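Local atomic coordinates of amidohydrolase 2 (PDB entry 6UVZ), a protein that probably acts as a hydrolase of the metallo-dependent hydrolase superfamily, built on a TIM-barrel scaffold. Residues Y36-L41 and N219-V223; L53-E59 and L79-L85; D100-L106 and L133-N139. All blocks are in the same frame, centred on the assembly; numbering follows the deposited sequence.

Interaction 1: Y36-L41 and N219-V223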
loop_
_atom_site.group_PDB
_atom_site.type_symbol
_atom_site.label_atom_id
_atom_site.label_comp_id
_atom_site.label_asym_id
_atom_site.label_seq_id
_atom_site.Cartn_x
_atom_site.Cartn_y
_atom_site.Cartn_z
ATOM N N TYR A 36 -2.301 -18.435 0.765
ATOM C CA TYR A 36 -1.294 -17.644 1.459
ATOM C C TYR A 36 -1.872 -17.146 2.774
ATOM O O TYR A 36 -2.952 -16.546 2.792
ATOM C CB TYR A 36 -0.831 -16.462 0.603
ATOM C CG TYR A 36 -0.123 -16.859 -0.672
ATOM C CD1 TYR A 36 -0.825 -17.017 -1.859
ATOM C CD2 TYR A 36 1.250 -17.074 -0.689
ATOM C CE1 TYR A 36 -0.182 -17.379 -3.028
ATOM C CE2 TYR A 36 1.902 -17.436 -1.853
ATOM C CZ TYR A 36 1.182 -17.587 -3.019
ATOM O OH TYR A 36 1.827 -17.947 -4.179
ATOM N N THR A 37 -1.158 -17.395 3.866
ATOM C CA THR A 37 -1.577 -16.979 5.194
ATOM C C THR A 37 -0.567 -15.998 5.774
ATOM O O THR A 37 0.547 -15.841 5.268
ATOM C CB THR A 37 -1.740 -18.184 6.130
ATOM O OG1 THR A 37 -0.476 -18.840 6.296
ATOM C CG2 THR A 37 -2.748 -19.171 5.557
ATOM N N VAL A 38 -0.976 -15.333 6.856
ATOM C CA VAL A 38 -0.085 -14.396 7.531
ATOM C C VAL A 38 1.098 -15.132 8.152
ATOM O O VAL A 38 2.193 -14.568 8.276
ATOM C CB VAL A 38 -0.872 -13.583 8.578
ATOM C CG1 VAL A 38 -1.489 -14.501 9.624
ATOM C CG2 VAL A 38 0.016 -12.533 9.231
ATOM N N ASP A 39 0.911 -16.399 8.531
ATOM C CA ASP A 39 2.017 -17.181 9.074
ATOM C C ASP A 39 3.091 -17.439 8.026
ATOM O O ASP A 39 4.278 -17.523 8.365
ATOM C CB ASP A 39 1.499 -18.503 9.639
ATOM C CG ASP A 39 0.570 -18.308 10.822
ATOM O OD1 ASP A 39 0.391 -17.150 11.256
ATOM O OD2 ASP A 39 0.019 -19.314 11.318
ATOM N N ASP A 40 2.700 -17.569 6.756
ATOM C CA ASP A 40 3.687 -17.750 5.695
ATOM C C ASP A 40 4.559 -16.511 5.540
ATOM O O ASP A 40 5.761 -16.620 5.273
ATOM C CB ASP A 40 2.987 -18.085 4.379
ATOM C CG ASP A 40 2.232 -19.399 4.437
ATOM O OD1 ASP A 40 2.725 -20.341 5.092
ATOM O OD2 ASP A 40 1.143 -19.488 3.829
ATOM N N LEU A 41 3.970 -15.324 5.703
ATOM C CA LEU A 41 4.756 -14.097 5.656
ATOM C C LEU A 41 5.643 -13.957 6.886
ATOM O O LEU A 41 6.759 -13.434 6.788
ATOM C CB LEU A 41 3.833 -12.886 5.524
ATOM C CG LEU A 41 4.503 -11.514 5.419
ATOM C CD1 LEU A 41 5.358 -11.432 4.165
ATOM C CD2 LEU A 41 3.463 -10.406 5.436
ATOM N N ASN A 219 4.816 -6.045 -0.810
ATOM C CA ASN A 219 3.868 -6.465 -1.844
ATOM C C ASN A 219 3.773 -7.988 -1.921
ATOM O O ASN A 219 3.520 -8.556 -2.986
ATOM C CB ASN A 219 4.228 -5.871 -3.210
ATOM C CG ASN A 219 3.043 -5.816 -4.154
ATOM O OD1 ASN A 219 1.891 -5.870 -3.727
ATOM N ND2 ASN A 219 3.323 -5.706 -5.448
ATOM N N TRP A 220 3.978 -8.650 -0.787
ATOM C CA TRP A 220 3.916 -10.102 -0.734
ATOM C C TRP A 220 2.463 -10.565 -0.836
ATOM O O TRP A 220 1.566 -9.920 -0.283
ATOM C CB TRP A 220 4.547 -10.596 0.570
ATOM C CG TRP A 220 4.629 -12.081 0.712
ATOM C CD1 TRP A 220 5.642 -12.890 0.291
ATOM C CD2 TRP A 220 3.662 -12.938 1.332
ATOM N NE1 TRP A 220 5.365 -14.198 0.604
ATOM C CE2 TRP A 220 4.155 -14.255 1.244
ATOM C CE3 TRP A 220 2.427 -12.719 1.950
ATOM C CZ2 TRP A 220 3.456 -15.348 1.750
ATOM C CZ3 TRP A 220 1.734 -13.807 2.452
ATOM C CH2 TRP A 220 2.251 -15.104 2.348
ATOM N N PRO A 221 2.190 -11.681 -1.535
ATOM C CA PRO A 221 3.142 -12.541 -2.244
ATOM C C PRO A 221 3.289 -12.213 -3.729
ATOM O O PRO A 221 3.867 -13.007 -4.470
ATOM C CB PRO A 221 2.533 -13.928 -2.065
ATOM C CG PRO A 221 1.062 -13.663 -2.106
ATOM C CD PRO A 221 0.848 -12.290 -1.494
ATOM N N VAL A 222 2.764 -11.061 -4.156
ATOM C CA VAL A 222 2.879 -10.668 -5.555
ATOM C C VAL A 222 4.329 -10.415 -5.946
ATOM O O VAL A 222 4.682 -10.533 -7.126
ATOM C CB VAL A 222 2.003 -9.429 -5.829
ATOM C CG1 VAL A 222 1.943 -9.125 -7.320
ATOM C CG2 VAL A 222 0.605 -9.638 -5.272
ATOM N N VAL A 223 5.189 -10.087 -4.978
ATOM C CA VAL A 223 6.600 -9.856 -5.264
ATOM C C VAL A 223 7.281 -11.116 -5.782
ATOM O O VAL A 223 8.317 -11.031 -6.449
ATOM C CB VAL A 223 7.310 -9.313 -4.004
ATOM C CG1 VAL A 223 7.433 -10.399 -2.943
ATOM C CG2 VAL A 223 8.673 -8.729 -4.355
#
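Tyr36, just before helix 38-47, and Leu41 in its first turn face Pro221 and Trp220 in the loop after strand 214-216, with Tyr36 CA 7.7 Å from Pro221 CA and Leu41 CA 7.6 Å from Trp220 CA. Trp220 makes the largest share of the contact. Its CG stands anti to the backbone N (chi1 -176°), which sends the indole out from the loop into the angle between Tyr36 and the first helical turn. The Tyr36 ring and the six-membered ring of Trp220 form an offset edge-to-face pair, centroids 5.5 Å apart and planes at 89°, the tyrosine turning its edge to the tryptophan face. Leu41 lays CD1 over one indole face, 3.6 Å from Trp220 CG, while Pro221 CB covers the opposite face. Pro221, which follows a cis peptide bond, also places CG 3.6 Å above the centre of the Tyr36 ring in a CH-pi contact. At the far end of the indole, Trp220 CH2 lies 3.5 Å from Thr37 O, and Asp40 CB packs beside it. Asp40 OD2 accepts from Thr37 N at 3.1 Å as part of a capping box. Phe229 of helix 229-239 meets the Trp220 ring as well. With the Asp40 carboxylate turned into the cap, the contact rests on CH-pi and aromatic packing, which ties the loop to the helix through shape rather than charge.

Interaction 2: L53-E59 and L79-L85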
loop_
_atom_site.group_PDB
_atom_site.type_symbol
_atom_site.label_atom_id
_atom_site.label_comp_id
_atom_site.label_asym_id
_atom_site.label_seq_id
_atom_site.Cartn_x
_atom_site.Cartn_y
_atom_site.Cartn_z
ATOM N N LEU A 53 7.001 -6.848 13.350
ATOM C CA LEU A 53 6.022 -6.237 14.239
ATOM C C LEU A 53 4.603 -6.282 13.690
ATOM O O LEU A 53 3.687 -5.770 14.342
ATOM C CB LEU A 53 6.409 -4.783 14.531
ATOM C CG LEU A 53 7.752 -4.561 15.229
ATOM C CD1 LEU A 53 7.947 -3.088 15.555
ATOM C CD2 LEU A 53 7.850 -5.412 16.485
ATOM N N GLY A 54 4.397 -6.869 12.520
ATOM C CA GLY A 54 3.085 -6.952 11.914
ATOM C C GLY A 54 3.035 -6.257 10.565
ATOM O O GLY A 54 3.966 -5.573 10.142
ATOM N N GLY A 55 1.896 -6.447 9.892
ATOM C CA GLY A 55 1.711 -5.941 8.552
ATOM C C GLY A 55 0.384 -5.221 8.396
ATOM O O GLY A 55 -0.499 -5.292 9.255
ATOM N N VAL A 56 0.263 -4.520 7.272
ATOM C CA VAL A 56 -0.952 -3.808 6.896
ATOM C C VAL A 56 -1.573 -4.556 5.725
ATOM O O VAL A 56 -1.005 -4.593 4.626
ATOM C CB VAL A 56 -0.672 -2.345 6.531
ATOM C CG1 VAL A 56 -1.924 -1.688 5.968
ATOM C CG2 VAL A 56 -0.168 -1.583 7.745
ATOM N N TYR A 57 -2.737 -5.157 5.956
ATOM C CA TYR A 57 -3.433 -5.865 4.892
ATOM C C TYR A 57 -4.042 -4.876 3.905
ATOM O O TYR A 57 -4.548 -3.820 4.289
ATOM C CB TYR A 57 -4.523 -6.763 5.475
ATOM C CG TYR A 57 -5.378 -7.461 4.438
ATOM C CD1 TYR A 57 -5.029 -8.714 3.951
ATOM C CD2 TYR A 57 -6.541 -6.872 3.953
ATOM C CE1 TYR A 57 -5.811 -9.357 3.007
ATOM C CE2 TYR A 57 -7.326 -7.506 3.010
ATOM C CZ TYR A 57 -6.956 -8.748 2.540
ATOM O OH TYR A 57 -7.738 -9.384 1.602
ATOM N N VAL A 58 -3.988 -5.230 2.624
ATOM C CA VAL A 58 -4.603 -4.454 1.557
ATOM C C VAL A 58 -5.551 -5.373 0.800
ATOM O O VAL A 58 -5.257 -6.558 0.610
ATOM C CB VAL A 58 -3.547 -3.844 0.610
ATOM C CG1 VAL A 58 -4.207 -2.934 -0.412
ATOM C CG2 VAL A 58 -2.499 -3.082 1.407
ATOM N N GLU A 59 -6.693 -4.828 0.382
ATOM C CA GLU A 59 -7.716 -5.636 -0.271
ATOM C C GLU A 59 -7.162 -6.309 -1.520
ATOM O O GLU A 59 -6.381 -5.721 -2.273
ATOM C CB GLU A 59 -8.932 -4.771 -0.616
ATOM C CG GLU A 59 -8.630 -3.538 -1.455
ATOM C CD GLU A 59 -8.713 -3.809 -2.944
ATOM O OE1 GLU A 59 -7.951 -3.185 -3.711
ATOM O OE2 GLU A 59 -9.541 -4.652 -3.345
ATOM N N LEU A 79 -0.597 -10.254 13.992
ATOM C CA LEU A 79 0.294 -9.693 12.983
ATOM C C LEU A 79 -0.432 -8.830 11.961
ATOM O O LEU A 79 0.233 -8.179 11.148
ATOM C CB LEU A 79 1.048 -10.815 12.269
ATOM C CG LEU A 79 2.015 -11.631 13.127
ATOM C CD1 LEU A 79 2.629 -12.757 12.314
ATOM C CD2 LEU A 79 3.097 -10.736 13.713
ATOM N N ILE A 80 -1.763 -8.808 11.970
ATOM C CA ILE A 80 -2.533 -7.951 11.066
ATOM C C ILE A 80 -2.794 -6.655 11.828
ATOM O O ILE A 80 -3.753 -6.532 12.591
ATOM C CB ILE A 80 -3.818 -8.622 10.591
ATOM C CG1 ILE A 80 -3.497 -9.940 9.884
ATOM C CG2 ILE A 80 -4.585 -7.698 9.658
ATOM C CD1 ILE A 80 -4.716 -10.666 9.352
ATOM N N LEU A 81 -1.917 -5.673 11.617
ATOM C CA LEU A 81 -2.014 -4.414 12.349
ATOM C C LEU A 81 -3.181 -3.573 11.849
ATOM O O LEU A 81 -3.989 -3.077 12.645
ATOM C CB LEU A 81 -0.701 -3.639 12.232
ATOM C CG LEU A 81 0.333 -3.807 13.349
ATOM C CD1 LEU A 81 0.479 -5.263 13.760
ATOM C CD2 LEU A 81 1.674 -3.238 12.913
ATOM N N LYS A 82 -3.285 -3.398 10.534
ATOM C CA LYS A 82 -4.332 -2.592 9.928
ATOM C C LYS A 82 -4.927 -3.336 8.743
ATOM O O LYS A 82 -4.273 -4.183 8.128
ATOM C CB LYS A 82 -3.796 -1.226 9.474
ATOM C CG LYS A 82 -3.210 -0.373 10.590
ATOM C CD LYS A 82 -4.276 0.058 11.584
ATOM C CE LYS A 82 -3.675 0.886 12.709
ATOM N NZ LYS A 82 -4.710 1.387 13.652
ATOM N N ARG A 83 -6.178 -3.008 8.424
ATOM C CA ARG A 83 -6.908 -3.644 7.334
ATOM C C ARG A 83 -7.403 -2.575 6.374
ATOM O O ARG A 83 -8.197 -1.710 6.759
ATOM C CB ARG A 83 -8.077 -4.474 7.867
ATOM C CG ARG A 83 -7.642 -5.713 8.621
ATOM C CD ARG A 83 -8.779 -6.306 9.433
ATOM N NE ARG A 83 -8.335 -7.460 10.207
ATOM C CZ ARG A 83 -7.660 -7.376 11.349
ATOM N NH1 ARG A 83 -7.346 -6.188 11.851
ATOM N NH2 ARG A 83 -7.292 -8.478 11.988
HETATM N N MSE A 84 -6.935 -2.635 5.132
HETATM C CA MSE A 84 -7.356 -1.699 4.097
HETATM C C MSE A 84 -8.330 -2.375 3.139
HETATM O O MSE A 84 -7.926 -2.934 2.120
HETATM C CB MSE A 84 -6.145 -1.164 3.330
HETATM C CG MSE A 84 -5.081 -0.535 4.215
HETATM SE SE MSE A 84 -5.681 1.118 5.050
HETATM C CE MSE A 84 -5.337 0.671 6.911
ATOM N N LEU A 85 -9.614 -2.322 3.476
ATOM C CA LEU A 85 -10.650 -2.964 2.683
ATOM C C LEU A 85 -11.112 -2.034 1.562
ATOM O O LEU A 85 -10.800 -0.843 1.538
ATOM C CB LEU A 85 -11.813 -3.378 3.583
ATOM C CG LEU A 85 -11.362 -4.251 4.760
ATOM C CD1 LEU A 85 -12.515 -4.595 5.687
ATOM C CD2 LEU A 85 -10.683 -5.515 4.255
#
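Gly55, Tyr57 and Glu59 alternate with Leu79, Leu81, Lys82 and Met84 in a parallel ladder between strands 51-58 and 80-86, whose axes cross at -21° here. Gly55 N donates to Leu79 O at 2.7 Å, and Gly55 O accepts from Leu81 N. Between Gly55 and Val56 the register shifts by one residue, a beta bulge at Leu81, and the ladder resumes with Tyr57 N to Lys82 O at 2.8 Å and Met84 N to Tyr57 O; a weak bond from Glu59 N to Met84 O ends it. Tyr57 can be followed outward. Its CB sits 3.7 Å from Lys82 O and packs loosely on Ile80 CG2. CG leaves anti to the backbone N (chi1 175°), which carries the ring along the neighbouring strand with its edge toward Met84 N. CE2 then lies 4.1 Å from Leu85 CD2, the two side chains crossing at about a right angle. At the tip OH is hydrogen-bonded to Glu68 of helix 65-73, and Leu72 of that helix touches the side chain too. On the other face Val56 CG1 lies 3.8 Å from CG of Met84, which is a selenomethionine, and also touches Lys82 CB. Leu81, at the bulge, brings CD1 to 3.6 Å from Gly54 CA, a place that a side chain on Gly54 would need for itself. Helix 65-73 connects the two strands, giving the beta-alpha-beta unit from which TIM barrels are built.

Interaction 3: D100-L106 and L133-N139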
loop_
_atom_site.group_PDB
_atom_site.type_symbol
_atom_site.label_atom_id
_atom_site.label_comp_id
_atom_site.label_asym_id
_atom_site.label_seq_id
_atom_site.Cartn_x
_atom_site.Cartn_y
_atom_site.Cartn_z
ATOM N N ASP A 100 -9.766 -0.267 8.877
ATOM C CA ASP A 100 -8.958 0.872 9.286
ATOM C C ASP A 100 -8.751 1.879 8.163
ATOM O O ASP A 100 -8.351 3.016 8.434
ATOM C CB ASP A 100 -7.595 0.395 9.799
ATOM C CG ASP A 100 -7.711 -0.501 11.018
ATOM O OD1 ASP A 100 -8.232 -0.039 12.054
ATOM O OD2 ASP A 100 -7.291 -1.675 10.936
ATOM N N GLY A 101 -9.016 1.487 6.921
ATOM C CA GLY A 101 -8.876 2.376 5.784
ATOM C C GLY A 101 -9.562 1.780 4.575
ATOM O O GLY A 101 -10.112 0.677 4.625
ATOM N N ILE A 102 -9.513 2.526 3.474
ATOM C CA ILE A 102 -10.222 2.175 2.249
ATOM C C ILE A 102 -9.275 2.302 1.065
ATOM O O ILE A 102 -8.471 3.239 0.997
ATOM C CB ILE A 102 -11.469 3.066 2.044
ATOM C CG1 ILE A 102 -12.505 2.798 3.136
ATOM C CG2 ILE A 102 -12.079 2.842 0.669
ATOM C CD1 ILE A 102 -13.050 1.387 3.122
ATOM N N ARG A 103 -9.365 1.352 0.133
ATOM C CA ARG A 103 -8.716 1.466 -1.165
ATOM C C ARG A 103 -9.759 1.280 -2.256
ATOM O O ARG A 103 -10.493 0.288 -2.254
ATOM C CB ARG A 103 -7.594 0.438 -1.347
ATOM C CG ARG A 103 -6.878 0.583 -2.686
ATOM C CD ARG A 103 -5.628 -0.277 -2.784
ATOM N NE ARG A 103 -5.911 -1.600 -3.331
ATOM C CZ ARG A 103 -4.977 -2.444 -3.759
ATOM N NH1 ARG A 103 -3.697 -2.099 -3.708
ATOM N NH2 ARG A 103 -5.322 -3.629 -4.242
ATOM N N GLU A 104 -9.825 2.236 -3.181
ATOM C CA GLU A 104 -10.680 2.100 -4.349
ATOM C C GLU A 104 -9.826 1.717 -5.543
ATOM O O GLU A 104 -8.961 2.510 -5.950
ATOM C CB GLU A 104 -11.430 3.397 -4.630
ATOM C CG GLU A 104 -12.344 3.321 -5.843
ATOM C CD GLU A 104 -13.141 4.592 -6.061
ATOM O OE1 GLU A 104 -13.139 5.460 -5.163
ATOM O OE2 GLU A 104 -13.772 4.722 -7.132
ATOM N N PRO A 105 -10.010 0.530 -6.124
ATOM C CA PRO A 105 -9.183 0.137 -7.272
ATOM C C PRO A 105 -9.418 1.024 -8.482
ATOM O O PRO A 105 -10.277 0.733 -9.320
ATOM C CB PRO A 105 -9.615 -1.311 -7.539
ATOM C CG PRO A 105 -10.991 -1.406 -6.964
ATOM C CD PRO A 105 -10.988 -0.510 -5.761
ATOM N N LEU A 106 -8.665 2.117 -8.575
ATOM C CA LEU A 106 -8.750 3.015 -9.723
ATOM C C LEU A 106 -8.218 2.283 -10.947
ATOM O O LEU A 106 -7.006 2.122 -11.112
ATOM C CB LEU A 106 -7.975 4.299 -9.454
ATOM C CG LEU A 106 -8.516 5.131 -8.289
ATOM C CD1 LEU A 106 -7.698 6.394 -8.090
ATOM C CD2 LEU A 106 -9.981 5.473 -8.512
ATOM N N LEU A 133 -9.590 7.747 8.469
ATOM C CA LEU A 133 -9.450 6.661 7.506
ATOM C C LEU A 133 -8.476 7.063 6.410
ATOM O O LEU A 133 -8.809 7.922 5.577
ATOM C CB LEU A 133 -10.809 6.302 6.902
ATOM C CG LEU A 133 -11.869 5.758 7.859
ATOM C CD1 LEU A 133 -13.192 5.566 7.134
ATOM C CD2 LEU A 133 -11.405 4.453 8.482
ATOM N N PRO A 134 -7.274 6.494 6.368
ATOM C CA PRO A 134 -6.363 6.779 5.256
ATOM C C PRO A 134 -6.871 6.167 3.960
ATOM O O PRO A 134 -7.633 5.198 3.951
ATOM C CB PRO A 134 -5.043 6.131 5.694
ATOM C CG PRO A 134 -5.183 5.913 7.173
ATOM C CD PRO A 134 -6.640 5.663 7.402
ATOM N N PHE A 135 -6.435 6.752 2.849
ATOM C CA PHE A 135 -6.788 6.266 1.524
ATOM C C PHE A 135 -5.570 5.647 0.852
ATOM O O PHE A 135 -4.468 6.201 0.906
ATOM C CB PHE A 135 -7.350 7.384 0.644
ATOM C CG PHE A 135 -7.720 6.930 -0.739
ATOM C CD1 PHE A 135 -8.870 6.189 -0.953
ATOM C CD2 PHE A 135 -6.916 7.237 -1.823
ATOM C CE1 PHE A 135 -9.212 5.765 -2.223
ATOM C CE2 PHE A 135 -7.254 6.816 -3.096
ATOM C CZ PHE A 135 -8.403 6.080 -3.295
ATOM N N GLU A 136 -5.782 4.497 0.216
ATOM C CA GLU A 136 -4.730 3.768 -0.482
ATOM C C GLU A 136 -4.870 4.051 -1.974
ATOM O O GLU A 136 -5.849 3.636 -2.602
ATOM C CB GLU A 136 -4.830 2.273 -0.187
ATOM C CG GLU A 136 -3.502 1.550 -0.122
ATOM C CD GLU A 136 -2.825 1.695 1.225
ATOM O OE1 GLU A 136 -3.540 1.823 2.241
ATOM O OE2 GLU A 136 -1.579 1.683 1.268
ATOM N N LEU A 137 -3.894 4.759 -2.541
ATOM C CA LEU A 137 -3.947 5.201 -3.931
ATOM C C LEU A 137 -3.141 4.243 -4.801
ATOM O O LEU A 137 -1.910 4.200 -4.714
ATOM C CB LEU A 137 -3.424 6.630 -4.065
ATOM C CG LEU A 137 -3.322 7.165 -5.496
ATOM C CD1 LEU A 137 -4.663 7.070 -6.200
ATOM C CD2 LEU A 137 -2.816 8.597 -5.508
ATOM N N CYS A 138 -3.838 3.484 -5.645
ATOM C CA CYS A 138 -3.215 2.610 -6.635
ATOM C C CYS A 138 -3.842 2.926 -7.985
ATOM O O CYS A 138 -5.009 2.594 -8.224
ATOM C CB CYS A 138 -3.401 1.135 -6.273
ATOM S SG CYS A 138 -2.615 -0.018 -7.424
ATOM N N ASN A 139 -3.074 3.563 -8.866
ATOM C CA ASN A 139 -3.623 4.073 -10.117
ATOM C C ASN A 139 -2.771 3.689 -11.319
ATOM O O ASN A 139 -1.885 2.833 -11.218
ATOM C CB ASN A 139 -3.756 5.595 -10.047
ATOM C CG ASN A 139 -2.419 6.285 -9.863
ATOM O OD1 ASN A 139 -1.492 5.723 -9.276
ATOM N ND2 ASN A 139 -2.308 7.509 -10.367
#
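Ile102 and Glu136 share the clearest backbone bond between strands 101-103 and 135-137: Glu136 N donates to Ile102 O at 3.1 Å, with an N-H...O angle of 158°. A weak bond joins Ile102 N to Pro134 O at 3.3 Å, and the strands run parallel at 26°. The apolar contact is Leu106 CD1 on Leu137 CD1 at 3.6 Å. Other side-chain carbons pack on the backbone of the partner segment. Phe135 swings its ring toward it, CG anti to the backbone N (chi1 180°), and CE1 comes to 3.7 Å from Glu104 N; Leu133 CD2 and Pro134 CD close over Asp100 O. In the charged group, Arg103 and Glu136 pack through their aliphatic parts, CB to CB at 3.5 Å, and then diverge: Arg103 NH1 stays 6.6 Å from Glu136 OE2. Arg103 NE pairs with Glu59 OE1. With an alanine here the chain lying across Glu136 CB is gone, and the Glu59 carboxylate would probably be left without its charged mate. Glu136 OE2 turns to Lys190 NZ and Tyr255 OH. Glu104 OE1 accepts from Val89 N and OE2 pairs with Arg115 NE. The pair sits mid-sheet: strand 80-86 borders 101-103, strand 159-161 borders 135-137, and helix 119-131 covers Ile102 and Phe135 through Met128, with helix 144-153 against Leu106 and Leu137.

In the fold
From the N terminus, the chain leaves strand 7-13 and enters interaction 1, whose long loop closes only when 219-223 returns after strand 214-216, the last strand of the barrel. Interactions 2 and 3 both nest inside that loop and follow each other in series. Interaction 2 closes a short loop round helix 65-73; interaction 3 closes one that contains helix 119-131. They adjoin across the sheet, where strands 80-86 and 101-103 are neighbours and Leu85 O probably accepts from Arg103 N. Interaction 1 meets interaction 2 through Val38 CG2 and Leu79 CB. Interactions 2 and 3 join successive strands, and interaction 1 ties the first helix to the loop after the last strand.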